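Local coordinates for protein chitinase (Paenibacillus sp. FPU-7, PDB 5GZT) that probably hydrolyses internal beta-1,4 linkages between N-acetylglucosamine units in chitin and chitodextrins, at residues B[808-811]-B[812-815]. Numbering follows the deposited sequence.
Sequences EDIN and WVNE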
ATOM      1  N   GLU B 808      36.503 -45.147 -19.324  1.00 23.42           N
ATOM      2  CA  GLU B 808      35.580 -46.066 -19.922  1.00 23.39           C
ATOM      3  C   GLU B 808      34.273 -45.456 -20.296  1.00 21.86           C
ATOM      4  O   GLU B 808      33.425 -46.137 -20.888  1.00 26.88           O
ATOM      5  CB  GLU B 808      35.345 -47.232 -19.005  1.00 23.02           C
ATOM      6  CG  GLU B 808      36.593 -47.962 -18.621  1.00 23.76           C
ATOM      7  CD  GLU B 808      37.134 -48.796 -19.786  1.00 30.92           C
ATOM      8  OE1 GLU B 808      36.430 -48.956 -20.812  1.00 30.28           O
ATOM      9  OE2 GLU B 808      38.274 -49.231 -19.683  1.00 33.27           O
ATOM     10  N   ASP B 809      34.083 -44.184 -20.002  1.00 20.81           N
ATOM     11  CA  ASP B 809      32.899 -43.443 -20.479  1.00 22.22           C
ATOM     12  C   ASP B 809      33.269 -42.856 -21.864  1.00 23.86           C
ATOM     13  O   ASP B 809      34.052 -41.942 -21.940  1.00 23.10           O
ATOM     14  CB  ASP B 809      32.610 -42.316 -19.490  1.00 20.85           C
ATOM     15  CG  ASP B 809      31.482 -41.445 -19.871  1.00 24.48           C
ATOM     16  OD1 ASP B 809      30.929 -41.530 -21.010  1.00 27.96           O
ATOM     17  OD2 ASP B 809      31.068 -40.653 -18.994  1.00 25.54           O
ATOM     18  N   ILE B 810      32.747 -43.427 -22.938  1.00 26.54           N
ATOM     19  CA  ILE B 810      33.150 -43.054 -24.294  1.00 26.14           C
ATOM     20  C   ILE B 810      32.483 -41.757 -24.637  1.00 26.90           C
ATOM     21  O   ILE B 810      33.050 -40.945 -25.342  1.00 30.82           O
ATOM     22  CB  ILE B 810      32.840 -44.199 -25.273  1.00 29.08           C
ATOM     23  CG1 ILE B 810      33.526 -45.453 -24.802  1.00 32.33           C
ATOM     24  CG2 ILE B 810      33.297 -43.875 -26.699  1.00 34.21           C
ATOM     25  CD1 ILE B 810      35.037 -45.384 -24.622  1.00 31.89           C
ATOM     26  N   ASN B 811      31.313 -41.468 -24.089  1.00 24.54           N
ATOM     27  CA  ASN B 811      30.772 -40.132 -24.266  1.00 28.12           C
ATOM     28  C   ASN B 811      31.787 -39.034 -23.825  1.00 30.82           C
ATOM     29  O   ASN B 811      31.965 -37.988 -24.500  1.00 28.42           O
ATOM     30  CB  ASN B 811      29.430 -40.004 -23.534  1.00 32.76           C
ATOM     31  CG  ASN B 811      28.745 -38.631 -23.732  1.00 36.81           C
ATOM     32  OD1 ASN B 811      28.423 -38.241 -24.845  1.00 40.92           O
ATOM     33  ND2 ASN B 811      28.480 -37.930 -22.641  1.00 42.18           N
ATOM     34  N   TRP B 812      32.462 -39.263 -22.700  1.00 27.03           N
ATOM     35  CA  TRP B 812      33.359 -38.297 -22.168  1.00 27.49           C
ATOM     36  C   TRP B 812      34.676 -38.343 -22.959  1.00 29.97           C
ATOM     37  O   TRP B 812      35.237 -37.262 -23.233  1.00 31.13           O
ATOM     38  CB  TRP B 812      33.619 -38.551 -20.679  1.00 27.67           C
ATOM     39  CG  TRP B 812      34.657 -37.683 -20.068  1.00 23.63           C
ATOM     40  CD1 TRP B 812      34.456 -36.422 -19.546  1.00 26.75           C
ATOM     41  CD2 TRP B 812      36.026 -37.997 -19.821  1.00 22.20           C
ATOM     42  NE1 TRP B 812      35.617 -35.965 -18.995  1.00 25.39           N
ATOM     43  CE2 TRP B 812      36.589 -36.910 -19.135  1.00 20.50           C
ATOM     44  CE3 TRP B 812      36.808 -39.119 -20.043  1.00 21.77           C
ATOM     45  CZ2 TRP B 812      37.904 -36.862 -18.776  1.00 23.46           C
ATOM     46  CZ3 TRP B 812      38.122 -39.088 -19.646  1.00 24.73           C
ATOM     47  CH2 TRP B 812      38.668 -37.976 -19.036  1.00 22.70           C
ATOM     48  N   VAL B 813      35.185 -39.560 -23.245  1.00 27.38           N
ATOM     49  CA  VAL B 813      36.470 -39.714 -23.907  1.00 31.48           C
ATOM     50  C   VAL B 813      36.437 -38.961 -25.250  1.00 33.87           C
ATOM     51  O   VAL B 813      37.358 -38.207 -25.559  1.00 34.70           O
ATOM     52  CB  VAL B 813      36.805 -41.187 -24.151  1.00 32.55           C
ATOM     53  CG1 VAL B 813      37.911 -41.355 -25.184  1.00 34.56           C
ATOM     54  CG2 VAL B 813      37.216 -41.888 -22.841  1.00 33.90           C
ATOM     55  N   ASN B 814      35.342 -39.138 -25.991  1.00 34.14           N
ATOM     56  CA  ASN B 814      35.134 -38.499 -27.292  1.00 37.14           C
ATOM     57  C   ASN B 814      34.345 -37.228 -27.283  1.00 39.77           C
ATOM     58  O   ASN B 814      33.864 -36.827 -28.344  1.00 38.84           O
ATOM     59  CB  ASN B 814      34.469 -39.487 -28.275  1.00 33.18           C
ATOM     60  CG  ASN B 814      35.372 -40.621 -28.611  1.00 35.09           C
ATOM     61  OD1 ASN B 814      36.568 -40.596 -28.282  1.00 34.80           O
ATOM     62  ND2 ASN B 814      34.815 -41.645 -29.204  1.00 33.66           N
ATOM     63  N   GLU B 815      34.238 -36.559 -26.137  1.00 39.56           N
ATOM     64  CA  GLU B 815      33.519 -35.305 -26.068  1.00 38.27           C
ATOM     65  C   GLU B 815      33.985 -34.296 -27.151  1.00 46.15           C
ATOM     66  O   GLU B 815      33.160 -33.655 -27.768  1.00 39.84           O
ATOM     67  CB  GLU B 815      33.757 -34.679 -24.722  1.00 40.82           C
ATOM     68  CG  GLU B 815      33.066 -33.343 -24.533  1.00 36.19           C
ATOM     69  CD  GLU B 815      33.053 -32.896 -23.120  1.00 36.35           C
ATOM     70  OE1 GLU B 815      33.792 -33.428 -22.250  1.00 37.76           O
ATOM     71  OE2 GLU B 815      32.260 -31.998 -22.873  1.00 43.54           O
TER
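Asp809 caps the start of the short helix 810-813 by turning its carboxylate back toward the backbone N of Trp812. Its CG lies anti to the backbone N (chi1 177°), which brings OD1 within 3.2 Å of Trp812 N. This N-cap bond is weak and somewhat bent. The carboxylate also touches the first carbon of the tryptophan side chain, with Asp809 CG 3.7 Å from Trp812 CB; the ring itself leads away. The two side chains cross at about a right angle. The other carboxylate oxygen, OD2, forms a salt bridge with Arg797, which also makes a cation-pi contact with Trp812. A leucine in place of Asp809 would probably leave Trp812 N without its side-chain cap and Arg797 without this carboxylate partner.

The tight part lies on the Asp809 carbonyl. Val813 N donates to Asp809 O at 2.9 Å, in the carbonyl plane. Val813 CG2 packs against the same Asp809 O at 3.3 Å. One residue further along, Asn814 N donates to Ile810 O at 3.0 Å, tilted from the carbonyl plane.

The solvent side is looser. Ile810 and Asn814 lie side by side, with Ile810 CG2 3.7 Å from Asn814 ND2. Exposed Ile810 reaches the buried Val813 only loosely, CD1 to CG2 at 4.5 Å. Outside this turn, Arg825 of helix 819-826 forms a salt bridge with Glu815 OE1 and a hydrogen bond to Trp812 O. The arrangement is a single N-capped helical turn, at the surface of the second glycoside hydrolase family 18 TIM barrel.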